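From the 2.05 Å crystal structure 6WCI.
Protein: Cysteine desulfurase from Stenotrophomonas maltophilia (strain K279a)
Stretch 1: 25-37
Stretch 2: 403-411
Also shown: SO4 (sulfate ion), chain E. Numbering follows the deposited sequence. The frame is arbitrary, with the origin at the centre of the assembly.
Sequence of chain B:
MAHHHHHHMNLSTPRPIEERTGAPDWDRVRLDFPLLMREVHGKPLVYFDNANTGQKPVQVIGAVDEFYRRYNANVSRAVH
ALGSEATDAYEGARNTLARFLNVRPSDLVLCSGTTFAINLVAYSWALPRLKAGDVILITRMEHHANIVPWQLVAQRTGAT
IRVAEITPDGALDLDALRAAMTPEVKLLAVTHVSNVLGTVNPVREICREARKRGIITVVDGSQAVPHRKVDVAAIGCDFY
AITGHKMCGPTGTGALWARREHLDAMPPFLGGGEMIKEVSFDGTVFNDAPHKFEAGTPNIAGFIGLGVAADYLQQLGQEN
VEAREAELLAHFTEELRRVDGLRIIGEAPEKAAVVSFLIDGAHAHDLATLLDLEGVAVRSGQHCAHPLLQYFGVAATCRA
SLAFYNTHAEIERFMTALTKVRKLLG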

ATOM      1  N   ASP B  25      -4.110 -28.972 -17.955  1.00 67.67           N
ATOM      2  CA  ASP B  25      -4.174 -28.611 -19.370  1.00 61.42           C
ATOM      3  C   ASP B  25      -3.644 -27.191 -19.511  1.00 54.25           C
ATOM      4  O   ASP B  25      -4.353 -26.223 -19.225  1.00 57.98           O
ATOM      5  CB  ASP B  25      -5.607 -28.723 -19.881  1.00 61.59           C
ATOM      6  CG  ASP B  25      -5.765 -28.265 -21.326  1.00 67.39           C
ATOM      7  OD1 ASP B  25      -4.753 -28.020 -22.019  1.00 70.24           O
ATOM      8  OD2 ASP B  25      -6.925 -28.157 -21.774  1.00 74.58           O
ATOM      9  N   TRP B  26      -2.401 -27.057 -19.974  1.00 52.90           N
ATOM     10  CA  TRP B  26      -1.742 -25.755 -19.931  1.00 54.27           C
ATOM     11  C   TRP B  26      -2.296 -24.793 -20.978  1.00 51.93           C
ATOM     12  O   TRP B  26      -2.271 -23.575 -20.766  1.00 49.71           O
ATOM     13  CB  TRP B  26      -0.228 -25.922 -20.091  1.00 53.95           C
ATOM     14  CG  TRP B  26       0.405 -26.541 -18.891  1.00 54.98           C
ATOM     15  CD1 TRP B  26       0.985 -27.776 -18.804  1.00 62.30           C
ATOM     16  CD2 TRP B  26       0.510 -25.955 -17.587  1.00 52.02           C
ATOM     17  NE1 TRP B  26       1.454 -27.988 -17.527  1.00 61.28           N
ATOM     18  CE2 TRP B  26       1.172 -26.887 -16.762  1.00 61.29           C
ATOM     19  CE3 TRP B  26       0.110 -24.732 -17.038  1.00 51.84           C
ATOM     20  CZ2 TRP B  26       1.442 -26.634 -15.415  1.00 61.78           C
ATOM     21  CZ3 TRP B  26       0.387 -24.482 -15.697  1.00 55.28           C
ATOM     22  CH2 TRP B  26       1.042 -25.427 -14.904  1.00 51.19           C
ATOM     23  N   ASP B  27      -2.790 -25.312 -22.107  1.00 54.01           N
ATOM     24  CA  ASP B  27      -3.452 -24.456 -23.091  1.00 52.22           C
ATOM     25  C   ASP B  27      -4.699 -23.809 -22.505  1.00 48.97           C
ATOM     26  O   ASP B  27      -4.964 -22.623 -22.738  1.00 44.36           O
ATOM     27  CB  ASP B  27      -3.802 -25.267 -24.336  1.00 62.19           C
ATOM     28  CG  ASP B  27      -2.572 -25.767 -25.056  1.00 78.76           C
ATOM     29  OD1 ASP B  27      -1.760 -24.916 -25.474  1.00 84.65           O
ATOM     30  OD2 ASP B  27      -2.399 -27.000 -25.183  1.00 85.48           O
ATOM     31  N   ARG B  28      -5.479 -24.573 -21.744  1.00 48.72           N
ATOM     32  CA  ARG B  28      -6.661 -24.015 -21.107  1.00 50.36           C
ATOM     33  C   ARG B  28      -6.283 -23.043 -19.997  1.00 46.65           C
ATOM     34  O   ARG B  28      -6.998 -22.062 -19.774  1.00 47.01           O
ATOM     35  CB  ARG B  28      -7.540 -25.141 -20.569  1.00 46.97           C
ATOM     36  CG  ARG B  28      -8.673 -24.683 -19.669  1.00 46.32           C
ATOM     37  CD  ARG B  28      -9.777 -23.985 -20.459  1.00 44.32           C
ATOM     38  NE  ARG B  28     -10.771 -23.410 -19.561  1.00 42.72           N
ATOM     39  CZ  ARG B  28     -10.614 -22.258 -18.935  1.00 41.76           C
ATOM     40  NH1 ARG B  28      -9.497 -21.565 -19.107  1.00 43.59           N
ATOM     41  NH2 ARG B  28     -11.565 -21.804 -18.130  1.00 43.97           N
ATOM     42  N   VAL B  29      -5.153 -23.279 -19.316  1.00 47.84           N
ATOM     43  CA  VAL B  29      -4.725 -22.370 -18.247  1.00 47.00           C
ATOM     44  C   VAL B  29      -4.385 -20.994 -18.812  1.00 41.40           C
ATOM     45  O   VAL B  29      -4.801 -19.965 -18.266  1.00 37.58           O
ATOM     46  CB  VAL B  29      -3.537 -22.966 -17.467  1.00 50.95           C
ATOM     47  CG1 VAL B  29      -3.025 -21.968 -16.429  1.00 47.30           C
ATOM     48  CG2 VAL B  29      -3.926 -24.276 -16.791  1.00 53.37           C
ATOM     49  N   ARG B  30      -3.631 -20.957 -19.915  1.00 40.41           N
ATOM     50  CA  ARG B  30      -3.263 -19.692 -20.551  1.00 43.39           C
ATOM     51  C   ARG B  30      -4.486 -18.875 -20.979  1.00 39.36           C
ATOM     52  O   ARG B  30      -4.416 -17.644 -21.033  1.00 36.73           O
ATOM     53  CB  ARG B  30      -2.361 -19.967 -21.762  1.00 40.87           C
ATOM     54  CG  ARG B  30      -2.176 -18.777 -22.717  1.00 41.70           C
ATOM     55  CD  ARG B  30      -1.249 -19.084 -23.903  1.00 46.28           C
ATOM     56  NE  ARG B  30      -1.124 -17.916 -24.768  1.00 44.80           N
ATOM     57  CZ  ARG B  30      -0.143 -17.021 -24.713  1.00 46.79           C
ATOM     58  NH1 ARG B  30       0.863 -17.144 -23.841  1.00 44.04           N
ATOM     59  NH2 ARG B  30      -0.162 -16.003 -25.561  1.00 47.60           N
ATOM     60  N   LEU B  31      -5.597 -19.530 -21.316  1.00 39.67           N
ATOM     61  CA  LEU B  31      -6.780 -18.773 -21.724  1.00 43.22           C
ATOM     62  C   LEU B  31      -7.414 -18.008 -20.568  1.00 46.01           C
ATOM     63  O   LEU B  31      -8.247 -17.125 -20.809  1.00 39.15           O
ATOM     64  CB  LEU B  31      -7.820 -19.700 -22.350  1.00 38.46           C
ATOM     65  CG  LEU B  31      -7.372 -20.488 -23.584  1.00 43.56           C
ATOM     66  CD1 LEU B  31      -8.527 -21.317 -24.124  1.00 45.80           C
ATOM     67  CD2 LEU B  31      -6.823 -19.561 -24.654  1.00 43.07           C
ATOM     68  N   ASP B  32      -7.037 -18.320 -19.329  1.00 41.28           N
ATOM     69  CA  ASP B  32      -7.529 -17.567 -18.183  1.00 44.12           C
ATOM     70  C   ASP B  32      -6.970 -16.159 -18.114  1.00 43.14           C
ATOM     71  O   ASP B  32      -7.474 -15.358 -17.324  1.00 38.33           O
ATOM     72  CB  ASP B  32      -7.179 -18.291 -16.882  1.00 45.07           C
ATOM     73  CG  ASP B  32      -8.117 -19.426 -16.587  1.00 43.15           C
ATOM     74  OD1 ASP B  32      -9.270 -19.372 -17.057  1.00 46.53           O
ATOM     75  OD2 ASP B  32      -7.700 -20.371 -15.894  1.00 51.57           O
ATOM     76  N   PHE B  33      -5.946 -15.840 -18.906  1.00 45.69           N
ATOM     77  CA  PHE B  33      -5.218 -14.580 -18.798  1.00 30.53           C
ATOM     78  C   PHE B  33      -5.580 -13.686 -19.974  1.00 37.97           C
ATOM     79  O   PHE B  33      -4.967 -13.786 -21.043  1.00 33.75           O
ATOM     80  CB  PHE B  33      -3.709 -14.847 -18.755  1.00 31.68           C
ATOM     81  CG  PHE B  33      -3.267 -15.597 -17.520  1.00 32.11           C
ATOM     82  CD1 PHE B  33      -3.410 -16.978 -17.438  1.00 37.51           C
ATOM     83  CD2 PHE B  33      -2.711 -14.917 -16.442  1.00 31.37           C
ATOM     84  CE1 PHE B  33      -3.004 -17.674 -16.294  1.00 35.70           C
ATOM     85  CE2 PHE B  33      -2.293 -15.599 -15.293  1.00 33.68           C
ATOM     86  CZ  PHE B  33      -2.438 -16.977 -15.217  1.00 42.55           C
ATOM     87  N   PRO B  34      -6.555 -12.783 -19.825  1.00 36.59           N
ATOM     88  CA  PRO B  34      -7.084 -12.088 -21.009  1.00 37.23           C
ATOM     89  C   PRO B  34      -6.086 -11.162 -21.683  1.00 33.47           C
ATOM     90  O   PRO B  34      -6.193 -10.960 -22.898  1.00 35.35           O
ATOM     91  CB  PRO B  34      -8.291 -11.317 -20.455  1.00 34.83           C
ATOM     92  CG  PRO B  34      -7.991 -11.131 -18.997  1.00 33.55           C
ATOM     93  CD  PRO B  34      -7.239 -12.376 -18.585  1.00 37.81           C
ATOM     94  N   LEU B  35      -5.096 -10.628 -20.958  1.00 36.79           N
ATOM     95  CA  LEU B  35      -4.165  -9.674 -21.564  1.00 32.84           C
ATOM     96  C   LEU B  35      -3.316 -10.315 -22.659  1.00 40.60           C
ATOM     97  O   LEU B  35      -2.976  -9.648 -23.645  1.00 40.57           O
ATOM     98  CB  LEU B  35      -3.267  -9.061 -20.489  1.00 29.36           C
ATOM     99  CG  LEU B  35      -2.188  -8.053 -20.923  1.00 35.10           C
ATOM    100  CD1 LEU B  35      -1.984  -7.020 -19.839  1.00 31.69           C
ATOM    101  CD2 LEU B  35      -0.834  -8.723 -21.275  1.00 32.08           C
ATOM    102  N   LEU B  36      -2.955 -11.592 -22.504  1.00 43.84           N
ATOM    103  CA  LEU B  36      -2.117 -12.271 -23.487  1.00 41.89           C
ATOM    104  C   LEU B  36      -2.730 -12.285 -24.886  1.00 42.65           C
ATOM    105  O   LEU B  36      -2.026 -12.626 -25.841  1.00 44.74           O
ATOM    106  CB  LEU B  36      -1.829 -13.705 -23.015  1.00 35.45           C
ATOM    107  CG  LEU B  36      -1.251 -13.805 -21.591  1.00 38.70           C
ATOM    108  CD1 LEU B  36      -1.030 -15.250 -21.157  1.00 40.35           C
ATOM    109  CD2 LEU B  36       0.040 -13.023 -21.469  1.00 35.20           C
ATOM    110  N   MET B  37      -4.007 -11.916 -25.032  1.00 34.96           N
ATOM    111  CA  MET B  37      -4.673 -11.884 -26.330  1.00 36.22           C
ATOM    112  C   MET B  37      -4.321 -10.639 -27.140  1.00 37.00           C
ATOM    113  O   MET B  37      -4.505 -10.642 -28.362  1.00 38.72           O
ATOM    114  CB  MET B  37      -6.197 -11.973 -26.134  1.00 45.05           C
ATOM    115  CG  MET B  37      -6.998 -12.318 -27.384  1.00 54.27           C
ATOM    116  SD  MET B  37      -8.737 -12.713 -27.058  1.00 59.82           S
ATOM    117  CE  MET B  37      -8.545 -14.207 -26.082  1.00 63.55           C
ATOM    118  N   ALA B 403       6.822 -17.473 -17.547  1.00 54.22           N
ATOM    119  CA  ALA B 403       5.797 -17.927 -16.617  1.00 49.64           C
ATOM    120  C   ALA B 403       5.082 -19.127 -17.219  1.00 49.88           C
ATOM    121  O   ALA B 403       5.216 -19.423 -18.408  1.00 48.18           O
ATOM    122  CB  ALA B 403       4.801 -16.814 -16.293  1.00 43.00           C
ATOM    123  N   PHE B 404       4.319 -19.823 -16.375  1.00 45.46           N
ATOM    124  CA  PHE B 404       3.681 -21.061 -16.803  1.00 46.52           C
ATOM    125  C   PHE B 404       2.717 -20.836 -17.968  1.00 55.95           C
ATOM    126  O   PHE B 404       2.508 -21.749 -18.778  1.00 51.68           O
ATOM    127  CB  PHE B 404       2.958 -21.712 -15.625  1.00 45.28           C
ATOM    128  CG  PHE B 404       1.917 -20.822 -14.985  1.00 45.10           C
ATOM    129  CD1 PHE B 404       0.622 -20.763 -15.494  1.00 46.16           C
ATOM    130  CD2 PHE B 404       2.234 -20.049 -13.879  1.00 44.78           C
ATOM    131  CE1 PHE B 404      -0.332 -19.942 -14.906  1.00 46.28           C
ATOM    132  CE2 PHE B 404       1.290 -19.229 -13.288  1.00 48.51           C
ATOM    133  CZ  PHE B 404       0.006 -19.174 -13.803  1.00 47.39           C
ATOM    134  N   TYR B 405       2.128 -19.638 -18.077  1.00 54.59           N
ATOM    135  CA  TYR B 405       1.212 -19.327 -19.171  1.00 51.66           C
ATOM    136  C   TYR B 405       1.925 -18.958 -20.468  1.00 46.46           C
ATOM    137  O   TYR B 405       1.258 -18.731 -21.481  1.00 46.67           O
ATOM    138  CB  TYR B 405       0.245 -18.198 -18.771  1.00 50.25           C
ATOM    139  CG  TYR B 405       0.889 -17.007 -18.108  1.00 47.18           C
ATOM    140  CD1 TYR B 405       1.628 -16.092 -18.837  1.00 41.75           C
ATOM    141  CD2 TYR B 405       0.728 -16.780 -16.743  1.00 49.43           C
ATOM    142  CE1 TYR B 405       2.225 -15.000 -18.221  1.00 43.82           C
ATOM    143  CE2 TYR B 405       1.316 -15.697 -16.116  1.00 46.22           C
ATOM    144  CZ  TYR B 405       2.056 -14.799 -16.857  1.00 45.70           C
ATOM    145  OH  TYR B 405       2.652 -13.714 -16.230  1.00 38.01           O
ATOM    146  N   ASN B 406       3.251 -18.874 -20.471  1.00 55.07           N
ATOM    147  CA  ASN B 406       3.957 -18.812 -21.738  1.00 49.87           C
ATOM    148  C   ASN B 406       3.950 -20.192 -22.391  1.00 60.22           C
ATOM    149  O   ASN B 406       3.612 -21.202 -21.765  1.00 60.35           O
ATOM    150  CB  ASN B 406       5.389 -18.323 -21.539  1.00 66.58           C
ATOM    151  CG  ASN B 406       5.452 -16.880 -21.091  1.00 63.84           C
ATOM    152  OD1 ASN B 406       6.014 -16.569 -20.037  1.00 48.20           O
ATOM    153  ND2 ASN B 406       4.875 -15.987 -21.896  1.00 48.52           N
ATOM    154  N   THR B 407       4.326 -20.234 -23.669  1.00 58.63           N
ATOM    155  CA  THR B 407       4.244 -21.455 -24.456  1.00 59.26           C
ATOM    156  C   THR B 407       5.569 -21.737 -25.154  1.00 63.46           C
ATOM    157  O   THR B 407       6.418 -20.854 -25.313  1.00 58.77           O
ATOM    158  CB  THR B 407       3.133 -21.373 -25.513  1.00 60.11           C
ATOM    159  OG1 THR B 407       3.507 -20.425 -26.520  1.00 56.46           O
ATOM    160  CG2 THR B 407       1.813 -20.941 -24.875  1.00 53.24           C
ATOM    161  N   HIS B 408       5.729 -22.994 -25.579  1.00 63.96           N
ATOM    162  CA  HIS B 408       6.897 -23.372 -26.374  1.00 65.23           C
ATOM    163  C   HIS B 408       6.897 -22.676 -27.726  1.00 65.12           C
ATOM    164  O   HIS B 408       7.965 -22.324 -28.243  1.00 65.66           O
ATOM    165  CB  HIS B 408       6.934 -24.887 -26.550  1.00 65.15           C
ATOM    166  CG  HIS B 408       7.196 -25.627 -25.278  1.00 68.09           C
ATOM    167  ND1 HIS B 408       8.409 -25.570 -24.623  1.00 65.45           N
ATOM    168  CD2 HIS B 408       6.403 -26.431 -24.531  1.00 65.15           C
ATOM    169  CE1 HIS B 408       8.351 -26.304 -23.526  1.00 64.99           C
ATOM    170  NE2 HIS B 408       7.145 -26.837 -23.446  1.00 70.75           N
ATOM    171  N   ALA B 409       5.707 -22.443 -28.287  1.00 63.13           N
ATOM    172  CA  ALA B 409       5.591 -21.697 -29.534  1.00 63.75           C
ATOM    173  C   ALA B 409       6.131 -20.281 -29.382  1.00 68.80           C
ATOM    174  O   ALA B 409       6.876 -19.794 -30.241  1.00 64.33           O
ATOM    175  CB  ALA B 409       4.132 -21.677 -29.988  1.00 62.60           C
ATOM    176  N   GLU B 410       5.762 -19.598 -28.289  1.00 60.37           N
ATOM    177  CA  GLU B 410       6.316 -18.272 -28.033  1.00 59.49           C
ATOM    178  C   GLU B 410       7.834 -18.312 -27.946  1.00 61.27           C
ATOM    179  O   GLU B 410       8.512 -17.411 -28.449  1.00 61.97           O
ATOM    180  CB  GLU B 410       5.741 -17.690 -26.742  1.00 56.71           C
ATOM    181  CG  GLU B 410       4.335 -17.115 -26.875  1.00 54.74           C
ATOM    182  CD  GLU B 410       3.806 -16.686 -25.532  1.00 53.72           C
ATOM    183  OE1 GLU B 410       4.354 -17.183 -24.523  1.00 55.00           O
ATOM    184  OE2 GLU B 410       2.868 -15.854 -25.477  1.00 53.67           O
ATOM    185  N   ILE B 411       8.381 -19.333 -27.280  1.00 62.06           N
ATOM    186  CA  ILE B 411       9.836 -19.491 -27.214  1.00 72.25           C
ATOM    187  C   ILE B 411      10.431 -19.491 -28.617  1.00 66.50           C
ATOM    188  O   ILE B 411      11.417 -18.799 -28.893  1.00 67.54           O
ATOM    189  CB  ILE B 411      10.211 -20.774 -26.448  1.00 67.96           C
ATOM    190  CG1 ILE B 411       9.891 -20.629 -24.959  1.00 62.37           C
ATOM    191  CG2 ILE B 411      11.705 -21.103 -26.633  1.00 67.24           C
ATOM    192  CD1 ILE B 411       9.949 -21.930 -24.187  1.00 62.84           C
TER
HETATM  193  S   SO4 E 502       2.763 -25.392 -25.226  1.00 82.35           S
HETATM  194  O1  SO4 E 502       1.442 -24.899 -24.847  1.00 89.67           O
HETATM  195  O2  SO4 E 502       3.789 -24.654 -24.501  1.00 85.18           O
HETATM  196  O3  SO4 E 502       2.976 -25.188 -26.664  1.00 74.04           O
HETATM  197  O4  SO4 E 502       2.834 -26.807 -24.865  1.00 82.12           O

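Asp25 caps the short helix that opens stretch 1, its OD1 accepting a weak bond from Asp27 N, and the helix points Trp26 and Val29 toward Phe404. Trp26 (m) begins the apolar patch: its CZ3 lies 3.7 Å from Phe404 CD1, the two rings meeting obliquely. One turn on from Asp25, Val29, a compact branched side chain, lies at the edge of the Phe404 ring, with Val29 CG1 3.7 Å from Phe404 CE1.

Arg30 supplies the polar link. Its CA-to-CB bond points sideways, but an all-trans chain through chi3 carries the guanidinium along stretch 2. Arg30 CD packs 3.7 Å from Thr407 CG2, and Arg30 NH1 donates to the backbone Tyr405 O at 2.9 Å, with good geometry. Opposite charges meet in a salt bridge where Arg30 NH1 and NH2 donate to Glu410 OE2 at 2.9 and 3.0 Å, both bonds weak. Glu410 OE1 meanwhile accepts from Asn406 ND2 and Thr407 N, tying the carboxylate to its own stretch.

After the turn from Arg30 to Phe33, the buried Phe33 ring touches both aromatics: Phe33 CZ is 3.6 Å from Phe404 CZ and 3.5 Å from Tyr405 CD2, which sits over its face. Leu36 closes the contact, Leu36 CD1 3.6 Å from Tyr405 CD1. Altogether 455 Å², both sides summed, is buried between the stretches: an apolar cluster with the arginine link beside it.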